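Local coordinates for transferrin binding protein B (Actinobacillus suis, PDB 3PQU) that probably captures host transferrin at the bacterial surface as an outer-membrane lipoprotein, the first step in taking its iron, at residues Arg116-Val121 against Ala304-Gly309; Arg274-Ala279 against Tyr294-Phe299. One frame throughout, in Å; residues are numbered along the deposited sequence.

Interaction 1: residues Arg116-Val121 against Ala304-Gly309; sequences RNLQYV and AEEMAG
A loop of the N-lobe handle docks here on the barrel of the same lobe, with Gln-119 and Tyr-120 offering consecutive backbone N-H groups to the carboxylate of Glu-306. The bond from Gln-119 N to Glu-306 OE2 is short, 2.6 Å, nearly straight, and lies on the syn lone pair. Tyr-120 N reaches Glu-306 OE1 at 2.7 Å, also from the syn side but 31° out of the carboxylate plane. With both oxygens held by backbone amides, the rotation of the group is fixed; Glu-306 is buried, and these N-H dipoles would probably favour its ionised form. With CG anti to the carbonyl carbon and the chain extended beyond it (chi2 168°), Glu-306 spans the gap between strand and loop.

Apolar atoms close around this grip. Leu-118 lays CD2 against Glu-306 CD at 4.1 Å, while Val-121 runs past the glutamate in the opposite sense and places CG1 3.8 Å from Ala-308 CB. The Tyr-120 ring presents its CD2 edge to Glu-306 CD at 3.9 Å, and Gln-119 CG lies over the centre of one ring face. Glu-305 brings its carboxylate near Tyr-120 CE2, its OE1 being bonded to Lys-303 N.

Glu-305 and Glu-306 form a classic beta bulge opposite Tyr-300, where strand 306-312 begins beside strand 292-300. On the other flank strand 318-326 supplies Lys-325, which touches Glu-306 and bonds Asn-117 O, and Ala-323, which packs on Leu-118 and Val-121; from Val-121 the chain continues into handle strand 121-128.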
loop_
_atom_site.group_PDB
_atom_site.type_symbol
_atom_site.label_atom_id
_atom_site.label_comp_id
_atom_site.label_asym_id
_atom_site.label_seq_id
_atom_site.Cartn_x
_atom_site.Cartn_y
_atom_site.Cartn_z
ATOM N N ARG A 116 -10.598 16.639 -9.301
ATOM C CA ARG A 116 -9.422 16.309 -8.509
ATOM C C ARG A 116 -8.519 15.424 -9.349
ATOM O O ARG A 116 -8.742 14.223 -9.480
ATOM C CB ARG A 116 -9.832 15.589 -7.228
ATOM C CG ARG A 116 -10.856 16.350 -6.372
ATOM C CD ARG A 116 -11.088 15.596 -5.078
ATOM N NE ARG A 116 -12.037 16.265 -4.189
ATOM C CZ ARG A 116 -12.267 15.886 -2.939
ATOM N NH1 ARG A 116 -11.607 14.845 -2.432
ATOM N NH2 ARG A 116 -13.160 16.543 -2.204
ATOM N N ASN A 117 -7.487 16.028 -9.903
ATOM C CA ASN A 117 -6.643 15.365 -10.896
ATOM C C ASN A 117 -5.531 14.550 -10.256
ATOM O O ASN A 117 -4.404 15.027 -10.146
ATOM C CB ASN A 117 -6.043 16.406 -11.851
ATOM C CG ASN A 117 -5.272 15.774 -13.009
ATOM O OD1 ASN A 117 -5.703 14.778 -13.597
ATOM N ND2 ASN A 117 -4.130 16.368 -13.350
ATOM N N LEU A 118 -5.858 13.330 -9.828
ATOM C CA LEU A 118 -4.873 12.405 -9.268
ATOM C C LEU A 118 -4.774 11.210 -10.185
ATOM O O LEU A 118 -5.762 10.826 -10.812
ATOM C CB LEU A 118 -5.288 11.948 -7.866
ATOM C CG LEU A 118 -5.479 13.106 -6.892
ATOM C CD1 LEU A 118 -6.101 12.628 -5.575
ATOM C CD2 LEU A 118 -4.136 13.773 -6.671
ATOM N N GLN A 119 -3.592 10.616 -10.267
ATOM C CA GLN A 119 -3.398 9.498 -11.170
ATOM C C GLN A 119 -3.426 8.156 -10.448
ATOM O O GLN A 119 -3.828 7.151 -11.023
ATOM C CB GLN A 119 -2.076 9.650 -11.947
ATOM C CG GLN A 119 -1.771 8.458 -12.826
ATOM C CD GLN A 119 -0.540 8.649 -13.711
ATOM O OE1 GLN A 119 0.231 9.601 -13.546
ATOM N NE2 GLN A 119 -0.357 7.738 -14.658
ATOM N N TYR A 120 -3.000 8.141 -9.190
ATOM C CA TYR A 120 -2.828 6.894 -8.456
ATOM C C TYR A 120 -3.780 6.778 -7.258
ATOM O O TYR A 120 -3.893 5.732 -6.634
ATOM C CB TYR A 120 -1.373 6.768 -7.985
ATOM C CG TYR A 120 -0.383 6.747 -9.136
ATOM C CD1 TYR A 120 -0.199 5.590 -9.893
ATOM C CD2 TYR A 120 0.359 7.877 -9.470
ATOM C CE1 TYR A 120 0.696 5.556 -10.964
ATOM C CE2 TYR A 120 1.272 7.852 -10.551
ATOM C CZ TYR A 120 1.425 6.686 -11.285
ATOM O OH TYR A 120 2.313 6.633 -12.337
ATOM N N VAL A 121 -4.453 7.864 -6.936
ATOM C CA VAL A 121 -5.242 7.915 -5.715
ATOM C C VAL A 121 -6.646 8.423 -5.998
ATOM O O VAL A 121 -6.842 9.230 -6.912
ATOM C CB VAL A 121 -4.548 8.825 -4.681
ATOM C CG1 VAL A 121 -5.462 9.095 -3.512
ATOM C CG2 VAL A 121 -3.233 8.190 -4.226
ATOM N N ALA A 304 6.400 7.888 -5.687
ATOM C CA ALA A 304 5.725 8.663 -4.647
ATOM C C ALA A 304 5.188 9.990 -5.189
ATOM O O ALA A 304 5.319 11.033 -4.561
ATOM C CB ALA A 304 6.628 8.888 -3.453
ATOM N N GLU A 305 4.575 9.935 -6.363
ATOM C CA GLU A 305 3.970 11.117 -6.963
ATOM C C GLU A 305 2.825 11.631 -6.093
ATOM O O GLU A 305 2.530 12.827 -6.083
ATOM C CB GLU A 305 3.435 10.796 -8.360
ATOM C CG GLU A 305 4.514 10.569 -9.428
ATOM C CD GLU A 305 5.046 9.134 -9.462
ATOM O OE1 GLU A 305 4.877 8.387 -8.478
ATOM O OE2 GLU A 305 5.635 8.753 -10.486
ATOM N N GLU A 306 2.183 10.715 -5.368
ATOM C CA GLU A 306 0.999 11.048 -4.593
ATOM C C GLU A 306 1.040 10.473 -3.175
ATOM O O GLU A 306 1.850 9.600 -2.870
ATOM C CB GLU A 306 -0.273 10.619 -5.364
ATOM C CG GLU A 306 -0.427 11.407 -6.681
ATOM C CD GLU A 306 -1.480 10.849 -7.642
ATOM O OE1 GLU A 306 -2.275 9.953 -7.257
ATOM O OE2 GLU A 306 -1.521 11.328 -8.797
ATOM N N MET A 307 0.184 11.003 -2.307
ATOM C CA MET A 307 0.063 10.508 -0.940
ATOM C C MET A 307 -1.396 10.541 -0.504
ATOM O O MET A 307 -2.181 11.380 -0.974
ATOM C CB MET A 307 0.918 11.330 0.038
ATOM C CG MET A 307 0.613 12.843 0.049
ATOM S SD MET A 307 1.760 13.766 1.096
ATOM C CE MET A 307 1.228 13.261 2.745
ATOM N N ALA A 308 -1.755 9.630 0.396
ATOM C CA ALA A 308 -3.102 9.607 0.947
ATOM C C ALA A 308 -3.095 8.960 2.315
ATOM O O ALA A 308 -2.226 8.125 2.623
ATOM C CB ALA A 308 -4.077 8.867 -0.002
ATOM N N GLY A 309 -4.055 9.349 3.150
ATOM C CA GLY A 309 -4.157 8.727 4.459
ATOM C C GLY A 309 -5.435 9.088 5.173
ATOM O O GLY A 309 -6.367 9.627 4.558
#

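Interaction 2: residues Arg274-Ala279 against Tyr294-Phe299; sequences RFRGKA and YLEGGF
Gly-297 lies over one face of the Phe-275 ring, its CA 3.9 Å from the ring centroid and close to the normal, a CH-pi contact. At the edge of the same ring Leu-295 CD2 stands 4.1 Å from Phe-275 CD1. Another part of that edge points at the face of Phe-299, a T-shaped pair with centroids 5.3 Å apart and planes at 64°. The guanidinium of Arg-274 has the Gly-297 to Gly-298 peptide against one face, with Gly-298 N over its centre, while Glu-296 and a water lie at its edge.

Two nitrogens of Arg-274 hold Glu-296 side-on, in a nearly coplanar salt bridge: Arg-274 NE meets Glu-296 OE2 at 2.9 Å, and Arg-274 NH2 meets Glu-296 OE1 at 2.9 Å. Bends at chi2 and chi3 fold the arginine back across the neighbouring strand.

The two strands form an antiparallel hairpin of the N-lobe barrel. Phe-275 with Gly-297 and Gly-277 with Leu-295 are its hydrogen-bonded pairs, and the ring laid over a cross-strand glycine is the arrangement known as aromatic rescue. Phe-275 gets there with CG between the backbone N and the carbonyl carbon (chi1 48°), the crowded position. Phe-275, Leu-295 and Phe-299 share the barrel's interior with Met-307, Phe-311 and Phe-322.

On the outer face Arg-276 runs alongside Glu-296, and a second water joins them, accepting from Arg-276 NE at 3.0 Å and donating to Glu-296 OE2 at 2.7 Å. The far end of Arg-276 forms a salt bridge with Glu-32. The water at the Arg-274 edge links Arg-274 NH1 to Phe-299 O, and the same nitrogen also bonds Tyr-300 OH.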
loop_
_atom_site.group_PDB
_atom_site.type_symbol
_atom_site.label_atom_id
_atom_site.label_comp_id
_atom_site.label_asym_id
_atom_site.label_seq_id
_atom_site.Cartn_x
_atom_site.Cartn_y
_atom_site.Cartn_z
ATOM N N ARG A 274 5.140 4.100 4.039
ATOM C CA ARG A 274 4.011 4.552 4.859
ATOM C C ARG A 274 4.445 5.641 5.816
ATOM O O ARG A 274 5.639 5.867 6.014
ATOM C CB ARG A 274 3.450 3.371 5.652
ATOM C CG ARG A 274 3.005 2.202 4.762
ATOM C CD ARG A 274 1.942 2.615 3.743
ATOM N NE ARG A 274 0.603 2.792 4.337
ATOM C CZ ARG A 274 -0.526 2.884 3.636
ATOM N NH1 ARG A 274 -0.496 2.805 2.309
ATOM N NH2 ARG A 274 -1.695 3.064 4.257
ATOM N N PHE A 275 3.478 6.313 6.421
ATOM C CA PHE A 275 3.788 7.254 7.480
ATOM C C PHE A 275 2.769 7.146 8.604
ATOM O O PHE A 275 1.626 6.751 8.381
ATOM C CB PHE A 275 3.901 8.702 6.929
ATOM C CG PHE A 275 2.762 9.101 6.030
ATOM C CD1 PHE A 275 1.607 9.664 6.550
ATOM C CD2 PHE A 275 2.850 8.909 4.660
ATOM C CE1 PHE A 275 0.557 10.023 5.713
ATOM C CE2 PHE A 275 1.803 9.271 3.808
ATOM C CZ PHE A 275 0.654 9.818 4.344
ATOM N N ARG A 276 3.201 7.480 9.815
ATOM C CA ARG A 276 2.372 7.340 11.008
ATOM C C ARG A 276 2.594 8.555 11.865
ATOM O O ARG A 276 3.749 8.926 12.091
ATOM C CB ARG A 276 2.794 6.114 11.818
ATOM C CG ARG A 276 2.808 4.791 11.069
ATOM C CD ARG A 276 3.454 3.661 11.906
ATOM N NE ARG A 276 3.823 2.519 11.064
ATOM C CZ ARG A 276 4.877 1.745 11.280
ATOM N NH1 ARG A 276 5.667 1.989 12.311
ATOM N NH2 ARG A 276 5.143 0.731 10.464
ATOM N N GLY A 277 1.510 9.162 12.362
ATOM C CA GLY A 277 1.641 10.311 13.247
ATOM C C GLY A 277 0.354 10.787 13.897
ATOM O O GLY A 277 -0.493 9.995 14.333
ATOM N N LYS A 278 0.202 12.101 13.941
ATOM C CA LYS A 278 -0.866 12.730 14.704
ATOM C C LYS A 278 -1.444 13.881 13.922
ATOM O O LYS A 278 -0.762 14.471 13.087
ATOM C CB LYS A 278 -0.287 13.315 16.000
ATOM C CG LYS A 278 0.536 12.336 16.848
ATOM C CD LYS A 278 1.152 13.084 18.032
ATOM C CE LYS A 278 1.982 12.149 18.905
ATOM N NZ LYS A 278 1.171 11.001 19.378
ATOM N N ALA A 279 -2.689 14.232 14.238
ATOM C CA ALA A 279 -3.297 15.448 13.724
ATOM C C ALA A 279 -3.582 16.326 14.928
ATOM O O ALA A 279 -4.225 15.883 15.869
ATOM C CB ALA A 279 -4.590 15.121 12.981
ATOM N N TYR A 294 -3.921 8.938 15.928
ATOM C CA TYR A 294 -4.077 7.783 15.046
ATOM C C TYR A 294 -4.155 8.173 13.572
ATOM O O TYR A 294 -5.157 7.927 12.900
ATOM C CB TYR A 294 -5.315 6.992 15.460
ATOM C CG TYR A 294 -5.222 6.549 16.901
ATOM C CD1 TYR A 294 -4.469 5.434 17.258
ATOM C CD2 TYR A 294 -5.868 7.260 17.907
ATOM C CE1 TYR A 294 -4.364 5.034 18.585
ATOM C CE2 TYR A 294 -5.767 6.867 19.240
ATOM C CZ TYR A 294 -5.015 5.761 19.565
ATOM O OH TYR A 294 -4.927 5.383 20.875
ATOM N N LEU A 295 -3.083 8.779 13.079
ATOM C CA LEU A 295 -2.990 9.144 11.677
ATOM C C LEU A 295 -2.050 8.167 10.976
ATOM O O LEU A 295 -0.954 7.907 11.466
ATOM C CB LEU A 295 -2.455 10.573 11.538
ATOM C CG LEU A 295 -2.303 11.108 10.102
ATOM C CD1 LEU A 295 -2.691 12.588 10.022
ATOM C CD2 LEU A 295 -0.886 10.875 9.560
ATOM N N GLU A 296 -2.477 7.643 9.826
ATOM C CA GLU A 296 -1.651 6.710 9.064
ATOM C C GLU A 296 -2.007 6.870 7.612
ATOM O O GLU A 296 -3.175 7.045 7.276
ATOM C CB GLU A 296 -1.912 5.261 9.504
ATOM C CG GLU A 296 -0.817 4.259 9.101
ATOM C CD GLU A 296 -0.908 3.749 7.656
ATOM O OE1 GLU A 296 -1.923 3.994 6.964
ATOM O OE2 GLU A 296 0.045 3.070 7.208
ATOM N N GLY A 297 -1.001 6.831 6.754
ATOM C CA GLY A 297 -1.210 6.910 5.320
ATOM C C GLY A 297 -0.004 6.374 4.553
ATOM O O GLY A 297 0.912 5.792 5.139
ATOM N N GLY A 298 -0.002 6.561 3.237
ATOM C CA GLY A 298 1.100 6.081 2.419
ATOM C C GLY A 298 1.360 6.872 1.150
ATOM O O GLY A 298 0.535 7.696 0.741
ATOM N N PHE A 299 2.518 6.615 0.535
ATOM C CA PHE A 299 2.855 7.154 -0.774
ATOM C C PHE A 299 2.446 6.183 -1.883
ATOM O O PHE A 299 2.620 4.970 -1.774
ATOM C CB PHE A 299 4.369 7.487 -0.842
ATOM C CG PHE A 299 4.780 8.531 0.142
ATOM C CD1 PHE A 299 4.586 9.880 -0.133
ATOM C CD2 PHE A 299 5.294 8.171 1.372
ATOM C CE1 PHE A 299 4.944 10.848 0.801
ATOM C CE2 PHE A 299 5.640 9.136 2.311
ATOM C CZ PHE A 299 5.478 10.469 2.017
HETATM O O HOH W 1 1.818 3.049 0.402
HETATM O O HOH W 2 1.777 1.865 8.914
#

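How the interactions relate
Interactions 1 and 2 lie about 15 Å apart, centre to centre, and both reach one curled antiparallel sheet, the barrel of the N-lobe, interaction 1 through strand 306-312 alone, since 116-121 belongs to the handle. Along the chain 116-121 comes first, then both strands of interaction 2, then 304-309, so the hairpin contact falls within the long span that interaction 1 closes. Strands 292-300 and 306-312 are consecutive and adjacent: Ala-308 O lies 2.8 Å from Gly-298 N, a probable hydrogen bond, and Ala-304 CB packs on Phe-299 CB. Interaction 2 is local pairing within the barrel wall, so only interaction 1 joins the two parts of the lobe.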